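PDB 4EVF: giardin subunit alpha-1 from Giardia intestinalis, which binds phosphatidylserine and, with calcium, phospholipid membranes, and takes part in parasite attachment to the intestinal mucosa and in cytoskeletal reorganisation during encystation. Local coordinates for residues E33-I38 against M68-D73; E76-H81 against H108-A113; C237-K242 against E277-K282. All coordinates share one frame; numbering follows the deposited sequence.

Contact 1: residues E33-I38 against M68-D73; sequences ESREKI and MDLFSD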
loop_
_atom_site.group_PDB
_atom_site.type_symbol
_atom_site.label_atom_id
_atom_site.label_comp_id
_atom_site.label_asym_id
_atom_site.label_seq_id
_atom_site.Cartn_x
_atom_site.Cartn_y
_atom_site.Cartn_z
ATOM N N GLU A 33 -1.466 8.340 12.939
ATOM C CA GLU A 33 -1.342 9.604 13.663
ATOM C C GLU A 33 -1.386 9.384 15.169
ATOM O O GLU A 33 -0.604 9.986 15.911
ATOM C CB GLU A 33 -2.465 10.570 13.250
ATOM C CG GLU A 33 -2.385 11.057 11.796
ATOM C CD GLU A 33 -2.980 10.084 10.767
ATOM O OE1 GLU A 33 -3.409 8.960 11.123
ATOM O OE2 GLU A 33 -3.023 10.464 9.576
ATOM N N SER A 34 -2.299 8.527 15.623
ATOM C CA SER A 34 -2.413 8.226 17.053
ATOM C C SER A 34 -1.171 7.500 17.556
ATOM O O SER A 34 -0.661 7.792 18.631
ATOM C CB SER A 34 -3.657 7.385 17.360
ATOM O OG SER A 34 -4.865 8.112 17.177
ATOM N N ARG A 35 -0.680 6.541 16.780
ATOM C CA ARG A 35 0.556 5.877 17.163
ATOM C C ARG A 35 1.762 6.820 17.232
ATOM O O ARG A 35 2.692 6.584 18.017
ATOM C CB ARG A 35 0.835 4.670 16.263
ATOM C CG ARG A 35 -0.174 3.557 16.474
ATOM C CD ARG A 35 0.214 2.321 15.674
ATOM N NE ARG A 35 0.712 2.692 14.355
ATOM C CZ ARG A 35 0.035 2.510 13.234
ATOM N NH1 ARG A 35 -1.164 1.950 13.275
ATOM N NH2 ARG A 35 0.557 2.876 12.081
ATOM N N GLU A 36 1.750 7.885 16.433
ATOM C CA GLU A 36 2.786 8.932 16.552
ATOM C C GLU A 36 2.737 9.632 17.920
ATOM O O GLU A 36 3.772 9.868 18.544
ATOM C CB GLU A 36 2.670 9.964 15.432
ATOM C CG GLU A 36 2.845 9.392 14.020
ATOM C CD GLU A 36 2.825 10.477 12.949
ATOM O OE1 GLU A 36 2.047 11.450 13.093
ATOM O OE2 GLU A 36 3.606 10.368 11.980
ATOM N N LYS A 37 1.532 9.982 18.368
ATOM C CA LYS A 37 1.337 10.554 19.703
ATOM C C LYS A 37 1.867 9.605 20.770
ATOM O O LYS A 37 2.594 10.015 21.681
ATOM C CB LYS A 37 -0.145 10.837 19.975
ATOM C CG LYS A 37 -0.727 11.987 19.183
ATOM C CD LYS A 37 -2.097 12.416 19.733
ATOM C CE LYS A 37 -3.188 11.400 19.416
ATOM N NZ LYS A 37 -4.556 11.855 19.839
ATOM N N ILE A 38 1.502 8.330 20.653
ATOM C CA ILE A 38 1.916 7.323 21.619
ATOM C C ILE A 38 3.439 7.199 21.674
ATOM O O ILE A 38 4.026 7.112 22.755
ATOM C CB ILE A 38 1.288 5.941 21.294
ATOM C CG1 ILE A 38 -0.243 6.018 21.390
ATOM C CG2 ILE A 38 1.856 4.871 22.218
ATOM C CD1 ILE A 38 -0.978 4.798 20.819
ATOM N N MET A 68 8.136 -2.384 14.582
ATOM C CA MET A 68 8.913 -1.139 14.566
ATOM C C MET A 68 8.298 -0.098 13.649
ATOM O O MET A 68 8.133 1.058 14.037
ATOM C CB MET A 68 10.354 -1.396 14.101
ATOM C CG MET A 68 11.167 -2.288 15.026
ATOM S SD MET A 68 12.780 -2.696 14.336
ATOM C CE MET A 68 13.555 -1.081 14.198
ATOM N N ASP A 69 7.975 -0.511 12.427
ATOM C CA ASP A 69 7.409 0.381 11.422
ATOM C C ASP A 69 6.152 1.073 11.945
ATOM O O ASP A 69 5.956 2.277 11.740
ATOM C CB ASP A 69 7.046 -0.399 10.147
ATOM C CG ASP A 69 8.267 -0.873 9.365
ATOM O OD1 ASP A 69 9.401 -0.431 9.652
ATOM O OD2 ASP A 69 8.082 -1.680 8.429
ATOM N N LEU A 70 5.296 0.298 12.605
ATOM C CA LEU A 70 4.027 0.816 13.126
ATOM C C LEU A 70 4.208 1.943 14.138
ATOM O O LEU A 70 3.281 2.730 14.375
ATOM C CB LEU A 70 3.183 -0.311 13.721
ATOM C CG LEU A 70 2.690 -1.322 12.674
ATOM C CD1 LEU A 70 2.225 -2.624 13.336
ATOM C CD2 LEU A 70 1.586 -0.722 11.806
ATOM N N PHE A 71 5.395 2.023 14.732
ATOM C CA PHE A 71 5.672 3.083 15.710
ATOM C C PHE A 71 6.771 4.024 15.228
ATOM O O PHE A 71 7.337 4.835 15.997
ATOM C CB PHE A 71 5.921 2.488 17.097
ATOM C CG PHE A 71 4.678 1.902 17.709
ATOM C CD1 PHE A 71 3.643 2.734 18.110
ATOM C CD2 PHE A 71 4.508 0.528 17.816
ATOM C CE1 PHE A 71 2.482 2.211 18.650
ATOM C CE2 PHE A 71 3.351 0.000 18.355
ATOM C CZ PHE A 71 2.337 0.833 18.771
ATOM N N SER A 72 7.031 3.937 13.926
ATOM C CA SER A 72 7.953 4.832 13.250
ATOM C C SER A 72 7.199 5.844 12.396
ATOM O O SER A 72 5.974 5.805 12.324
ATOM C CB SER A 72 8.920 4.026 12.387
ATOM O OG SER A 72 9.687 3.168 13.211
ATOM N N ASP A 73 7.936 6.752 11.763
ATOM C CA ASP A 73 7.346 7.715 10.836
ATOM C C ASP A 73 7.057 7.019 9.513
ATOM O O ASP A 73 7.978 6.532 8.847
ATOM C CB ASP A 73 8.273 8.909 10.605
ATOM C CG ASP A 73 7.580 10.045 9.867
ATOM O OD1 ASP A 73 7.288 11.099 10.478
ATOM O OD2 ASP A 73 7.316 9.882 8.667
HETATM O O HOH W 1 3.209 4.229 11.323
HETATM O O HOH W 2 6.286 10.462 12.908
#
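Arg35 of helix 32-46 reaches across to Leu70 and Phe71, ahead of helix 74-87, in the all-helical repeat fold of the annexins. A single direct hydrogen bond, from side chain to backbone, joins the segments. NE of Arg35 donates to the carbonyl O of Leu70 at 2.6 Å, moderately bent at 142° and with the oxygen tilted out of the guanidinium plane. The chain bends at chi3 (-40°), bringing NE round to that oxygen. NH2 also donates to water 1, 3.1 Å away at the edge of the guanidinium, and this water is at best weakly bonded to Ser72 O.

Van der Waals contacts flank the same side chain. CD2 of Leu70 lies over one guanidinium face, offset toward its rim and 3.8 Å from Arg35 NH2. The aliphatic part of Arg35 crosses Phe71 at about a right angle, with CG 3.7 Å from CE1 of the ring, and Ile38 approaches the same CE1 more loosely. Leu11 and Ala27, from two further helices, also touch Phe71.

At the periphery two carboxylates come close: Glu36 OE2 and Asp73 OD1 are 4.0 Å apart. Water 2 donates to both, which should ease their repulsion, while OD2 of Asp73 caps helix 74-87 by accepting from His75 N. The turn itself is tied back at Met68 O, which receives Phe71 N on one face of its carbonyl plane and, at 2.7 Å, Ser72 OG on the other.

Contact 2: residues E76-H81 against H108-A113; sequences EVRAQH and HETVAA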
loop_
_atom_site.group_PDB
_atom_site.type_symbol
_atom_site.label_atom_id
_atom_site.label_comp_id
_atom_site.label_asym_id
_atom_site.label_seq_id
_atom_site.Cartn_x
_atom_site.Cartn_y
_atom_site.Cartn_z
ATOM N N GLU A 76 9.044 8.161 6.414
ATOM C CA GLU A 76 10.410 7.630 6.411
ATOM C C GLU A 76 10.421 6.135 6.098
ATOM O O GLU A 76 11.316 5.644 5.399
ATOM C CB GLU A 76 11.103 7.872 7.750
ATOM C CG GLU A 76 11.513 9.311 7.954
ATOM C CD GLU A 76 12.047 9.577 9.349
ATOM O OE1 GLU A 76 12.147 8.623 10.148
ATOM O OE2 GLU A 76 12.371 10.748 9.648
ATOM N N VAL A 77 9.439 5.424 6.643
ATOM C CA VAL A 77 9.242 4.010 6.336
ATOM C C VAL A 77 9.059 3.818 4.831
ATOM O O VAL A 77 9.830 3.097 4.193
ATOM C CB VAL A 77 8.033 3.428 7.098
ATOM C CG1 VAL A 77 7.711 2.009 6.602
ATOM C CG2 VAL A 77 8.291 3.427 8.603
ATOM N N ARG A 78 8.049 4.476 4.265
ATOM C CA ARG A 78 7.786 4.381 2.830
ATOM C C ARG A 78 8.991 4.783 1.978
ATOM O O ARG A 78 9.339 4.094 1.009
ATOM C CB ARG A 78 6.534 5.174 2.435
ATOM C CG ARG A 78 6.068 4.936 0.996
ATOM C CD ARG A 78 4.847 5.789 0.609
ATOM N NE ARG A 78 3.624 5.466 1.351
ATOM C CZ ARG A 78 2.804 4.462 1.038
ATOM N NH1 ARG A 78 1.704 4.241 1.751
ATOM N NH2 ARG A 78 3.091 3.668 0.015
ATOM N N ALA A 79 9.642 5.889 2.334
ATOM C CA ALA A 79 10.817 6.344 1.600
ATOM C C ALA A 79 11.923 5.287 1.568
ATOM O O ALA A 79 12.562 5.084 0.533
ATOM C CB ALA A 79 11.355 7.637 2.199
ATOM N N GLN A 80 12.159 4.635 2.704
ATOM C CA GLN A 80 13.212 3.618 2.801
ATOM C C GLN A 80 12.850 2.366 1.985
ATOM O O GLN A 80 13.715 1.755 1.341
ATOM C CB GLN A 80 13.487 3.249 4.266
ATOM C CG GLN A 80 14.550 2.165 4.450
ATOM C CD GLN A 80 15.935 2.628 4.061
ATOM O OE1 GLN A 80 16.591 2.033 3.196
ATOM N NE2 GLN A 80 16.398 3.690 4.703
ATOM N N HIS A 81 11.573 1.989 2.014
ATOM C CA HIS A 81 11.074 0.899 1.165
ATOM C C HIS A 81 11.351 1.190 -0.309
ATOM O O HIS A 81 11.774 0.310 -1.065
ATOM C CB HIS A 81 9.575 0.706 1.356
ATOM C CG HIS A 81 9.201 0.007 2.625
ATOM N ND1 HIS A 81 9.977 -0.981 3.196
ATOM C CD2 HIS A 81 8.118 0.145 3.426
ATOM C CE1 HIS A 81 9.390 -1.415 4.298
ATOM N NE2 HIS A 81 8.261 -0.744 4.460
ATOM N N HIS A 108 3.319 12.908 -0.813
ATOM C CA HIS A 108 3.962 14.203 -0.702
ATOM C C HIS A 108 4.962 14.247 0.450
ATOM O O HIS A 108 6.074 14.764 0.290
ATOM C CB HIS A 108 2.899 15.290 -0.549
ATOM C CG HIS A 108 3.444 16.682 -0.561
ATOM N ND1 HIS A 108 3.652 17.410 0.593
ATOM C CD2 HIS A 108 3.808 17.488 -1.586
ATOM C CE1 HIS A 108 4.124 18.603 0.278
ATOM N NE2 HIS A 108 4.228 18.676 -1.038
ATOM N N GLU A 109 4.577 13.706 1.607
ATOM C CA GLU A 109 5.459 13.721 2.784
ATOM C C GLU A 109 6.611 12.736 2.604
ATOM O O GLU A 109 7.718 12.955 3.099
ATOM C CB GLU A 109 4.688 13.402 4.065
ATOM C CG GLU A 109 3.718 14.500 4.497
ATOM C CD GLU A 109 4.436 15.712 5.069
ATOM O OE1 GLU A 109 4.635 15.751 6.305
ATOM O OE2 GLU A 109 4.805 16.623 4.286
ATOM N N THR A 110 6.324 11.643 1.900
ATOM C CA THR A 110 7.325 10.639 1.572
ATOM C C THR A 110 8.424 11.234 0.692
ATOM O O THR A 110 9.605 10.969 0.893
ATOM C CB THR A 110 6.668 9.408 0.877
ATOM O OG1 THR A 110 5.823 8.733 1.819
ATOM C CG2 THR A 110 7.725 8.417 0.368
ATOM N N VAL A 111 8.028 12.038 -0.285
ATOM C CA VAL A 111 8.994 12.679 -1.169
ATOM C C VAL A 111 9.904 13.577 -0.346
ATOM O O VAL A 111 11.108 13.605 -0.567
ATOM C CB VAL A 111 8.307 13.501 -2.280
ATOM C CG1 VAL A 111 9.323 14.425 -2.979
ATOM C CG2 VAL A 111 7.612 12.573 -3.283
ATOM N N ALA A 112 9.323 14.300 0.608
ATOM C CA ALA A 112 10.107 15.164 1.485
ATOM C C ALA A 112 11.027 14.334 2.381
ATOM O O ALA A 112 12.184 14.690 2.607
ATOM C CB ALA A 112 9.198 16.082 2.313
ATOM N N ALA A 113 10.532 13.198 2.865
ATOM C CA ALA A 113 11.352 12.353 3.715
ATOM C C ALA A 113 12.542 11.814 2.927
ATOM O O ALA A 113 13.651 11.714 3.448
ATOM C CB ALA A 113 10.530 11.224 4.303
#
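Thr110 of helix 104-118 lays both of its branches on helix 74-87, overlapping Arg78 and Ala79. CG2 stands anti to the backbone N of Thr110 and comes within 3.7 Å of Ala79 N. OG1, anti to the carbonyl carbon (chi1 -67°), meets the alkyl chain of Arg78, 3.3 Å from its CD and near the plane of the guanidinium at its edge. The two side chains cross at about a right angle. One turn beyond Thr110, CB of Ala113 meets CB of Ala79 at 4.2 Å and also rests 4.0 Å from Glu76 N. Such small residues at the interface let the axes approach to 8.1 Å, crossing at -68°, as two helices of what is probably the second annexin repeat.

The polar ends look elsewhere: Thr110 OG1 bonds to Asp106 O in its own helix, Arg78 NH2 bonds to Thr98 O, and Glu76 forms a salt bridge with Arg116. No hydrogen bond joins the two segments, so their association rests on van der Waals contact, with the Thr110 hydroxyl oxygen against an arginine methylene, while backbone carbonyls satisfy Thr110 OG1 and Arg78 NH2.

Contact 3: residues C237-K242 against E277-K282; sequences CACNDK and ERCFDK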
loop_
_atom_site.group_PDB
_atom_site.type_symbol
_atom_site.label_atom_id
_atom_site.label_comp_id
_atom_site.label_asym_id
_atom_site.label_seq_id
_atom_site.Cartn_x
_atom_site.Cartn_y
_atom_site.Cartn_z
ATOM N N CYS A 237 -2.487 -11.638 -3.135
ATOM C CA CYS A 237 -1.241 -11.911 -3.839
ATOM C C CYS A 237 -0.189 -12.442 -2.872
ATOM O O CYS A 237 0.451 -13.458 -3.146
ATOM C CB CYS A 237 -0.709 -10.660 -4.555
ATOM S SG CYS A 237 -1.731 -10.010 -5.916
ATOM N N ALA A 238 -0.008 -11.761 -1.741
ATOM C CA ALA A 238 0.948 -12.216 -0.735
ATOM C C ALA A 238 0.614 -13.615 -0.232
ATOM O O ALA A 238 1.506 -14.435 -0.004
ATOM C CB ALA A 238 1.016 -11.223 0.450
ATOM N N CYS A 239 -0.664 -13.898 -0.034
ATOM C CA CYS A 239 -1.027 -15.232 0.427
ATOM C C CYS A 239 -0.647 -16.255 -0.641
ATOM O O CYS A 239 0.037 -17.250 -0.357
ATOM C CB CYS A 239 -2.512 -15.311 0.763
ATOM S SG CYS A 239 -2.963 -14.467 2.308
ATOM N N ASN A 240 -1.073 -15.985 -1.872
ATOM C CA ASN A 240 -0.780 -16.856 -3.012
ATOM C C ASN A 240 0.706 -17.016 -3.368
ATOM O O ASN A 240 1.112 -18.037 -3.924
ATOM C CB ASN A 240 -1.575 -16.397 -4.236
ATOM C CG ASN A 240 -3.069 -16.458 -4.004
ATOM O OD1 ASN A 240 -3.540 -17.199 -3.135
ATOM N ND2 ASN A 240 -3.826 -15.683 -4.776
ATOM N N ASP A 241 1.514 -16.007 -3.070
ATOM C CA ASP A 241 2.950 -16.106 -3.285
ATOM C C ASP A 241 3.622 -16.775 -2.091
ATOM O O ASP A 241 4.689 -16.342 -1.643
ATOM C CB ASP A 241 3.569 -14.727 -3.512
ATOM C CG ASP A 241 3.111 -14.086 -4.805
ATOM O OD1 ASP A 241 2.503 -14.791 -5.647
ATOM O OD2 ASP A 241 3.370 -12.876 -4.984
ATOM N N LYS A 242 2.976 -17.814 -1.571
ATOM C CA LYS A 242 3.510 -18.601 -0.464
ATOM C C LYS A 242 3.856 -17.755 0.759
ATOM O O LYS A 242 4.934 -17.906 1.343
ATOM C CB LYS A 242 4.723 -19.426 -0.919
ATOM C CG LYS A 242 4.407 -20.408 -2.042
ATOM C CD LYS A 242 5.443 -21.531 -2.102
ATOM C CE LYS A 242 5.089 -22.572 -3.158
ATOM N NZ LYS A 242 6.104 -23.674 -3.213
ATOM N N GLU A 277 -3.930 -17.401 7.884
ATOM C CA GLU A 277 -3.660 -18.519 8.774
ATOM C C GLU A 277 -2.872 -19.594 8.036
ATOM O O GLU A 277 -1.855 -20.101 8.517
ATOM C CB GLU A 277 -4.986 -19.095 9.269
ATOM C CG GLU A 277 -5.189 -18.975 10.755
ATOM C CD GLU A 277 -4.308 -19.924 11.525
ATOM O OE1 GLU A 277 -4.051 -21.030 11.008
ATOM O OE2 GLU A 277 -3.869 -19.565 12.638
ATOM N N ARG A 278 -3.336 -19.912 6.838
ATOM C CA ARG A 278 -2.731 -20.979 6.058
ATOM C C ARG A 278 -1.360 -20.594 5.512
ATOM O O ARG A 278 -0.400 -21.364 5.608
ATOM C CB ARG A 278 -3.662 -21.362 4.912
ATOM C CG ARG A 278 -3.168 -22.543 4.104
ATOM C CD ARG A 278 -4.079 -22.821 2.922
ATOM N NE ARG A 278 -3.874 -21.851 1.861
ATOM C CZ ARG A 278 -4.710 -20.854 1.604
ATOM N NH1 ARG A 278 -5.815 -20.728 2.324
ATOM N NH2 ARG A 278 -4.451 -20.004 0.619
ATOM N N CYS A 279 -1.268 -19.388 4.961
ATOM C CA CYS A 279 -0.128 -19.008 4.137
ATOM C C CYS A 279 1.083 -18.492 4.906
ATOM O O CYS A 279 2.204 -18.544 4.404
ATOM C CB CYS A 279 -0.580 -17.998 3.076
ATOM S SG CYS A 279 -1.907 -18.686 2.040
ATOM N N PHE A 280 0.854 -18.018 6.128
ATOM C CA PHE A 280 1.925 -17.477 6.965
ATOM C C PHE A 280 2.239 -18.360 8.184
ATOM O O PHE A 280 1.375 -19.083 8.666
ATOM C CB PHE A 280 1.579 -16.035 7.376
ATOM C CG PHE A 280 1.592 -15.085 6.218
ATOM C CD1 PHE A 280 2.744 -14.383 5.899
ATOM C CD2 PHE A 280 0.477 -14.936 5.418
ATOM C CE1 PHE A 280 2.776 -13.532 4.811
ATOM C CE2 PHE A 280 0.500 -14.086 4.324
ATOM C CZ PHE A 280 1.652 -13.387 4.021
ATOM N N ASP A 281 3.479 -18.300 8.669
ATOM C CA ASP A 281 3.914 -19.187 9.753
ATOM C C ASP A 281 3.336 -18.840 11.121
ATOM O O ASP A 281 2.611 -17.851 11.280
ATOM C CB ASP A 281 5.447 -19.327 9.821
ATOM C CG ASP A 281 6.140 -18.094 10.406
ATOM O OD1 ASP A 281 5.539 -17.388 11.243
ATOM O OD2 ASP A 281 7.304 -17.832 10.022
ATOM N N LYS A 282 3.677 -19.679 12.098
ATOM C CA LYS A 282 3.106 -19.627 13.440
ATOM C C LYS A 282 3.290 -18.277 14.130
ATOM O O LYS A 282 2.426 -17.847 14.891
ATOM C CB LYS A 282 3.734 -20.722 14.307
ATOM C CG LYS A 282 2.736 -21.439 15.178
ATOM C CD LYS A 282 3.333 -22.698 15.783
ATOM C CE LYS A 282 4.365 -22.382 16.844
ATOM N NZ LYS A 282 4.907 -23.646 17.423
#
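Cys239, near the C-terminal end of helix 227-240, faces Cys279 and Phe280 at the end of helix 272-279. Its CB lies 3.7 Å from SG of Cys279, with the CB of that residue only slightly farther off. From there SG, anti to the carbonyl carbon (chi1 -74°), runs on toward the phenyl ring and stops 4.0 Å from CE2 of Phe280. The sulfur sits at the rim, 5.4 Å from the ring centroid and 86° off the normal, an edge-on sulfur-aromatic contact. The neighbouring ring atom, CZ of Phe280, meets the methyl CB of Ala238 at 4.2 Å.

Cys279 answers with its own sulfur, which is 3.4 Å from Cys239 O. Met248 of helix 245-255 touches both Ala238 and Phe280, and Ala285 and Leu288 of helix 284-292 add to the packing around the ring. The contact thus joins two helix ends within what is probably the fourth annexin repeat.

At 4.4 Å, SG of Cys239 and SG of Cys279 are much too far apart for a disulfide, so the helix ends are held here by apolar and sulfur contacts without a covalent link.

Contacts 1 and 2 follow one another along the chain and meet directly: their centres are 14 Å apart, and Val77 of helix 74-87 packs on the preceding turn, its CG2 3.9 Å from Ser72 CB. Contact 3 is remote, its centre 26 Å from that of contact 1 and 27 Å from that of contact 2, with nearest atoms about 13 Å away in each case; contacts 2 and 3 lie on opposite sides of the chain's centre. Helix 245-255 connects all three, through the salt bridge of Arg249 with Asp69, through Met254 against Val77 and Arg78, and through Met248 at contact 3. The structure is calcium-free.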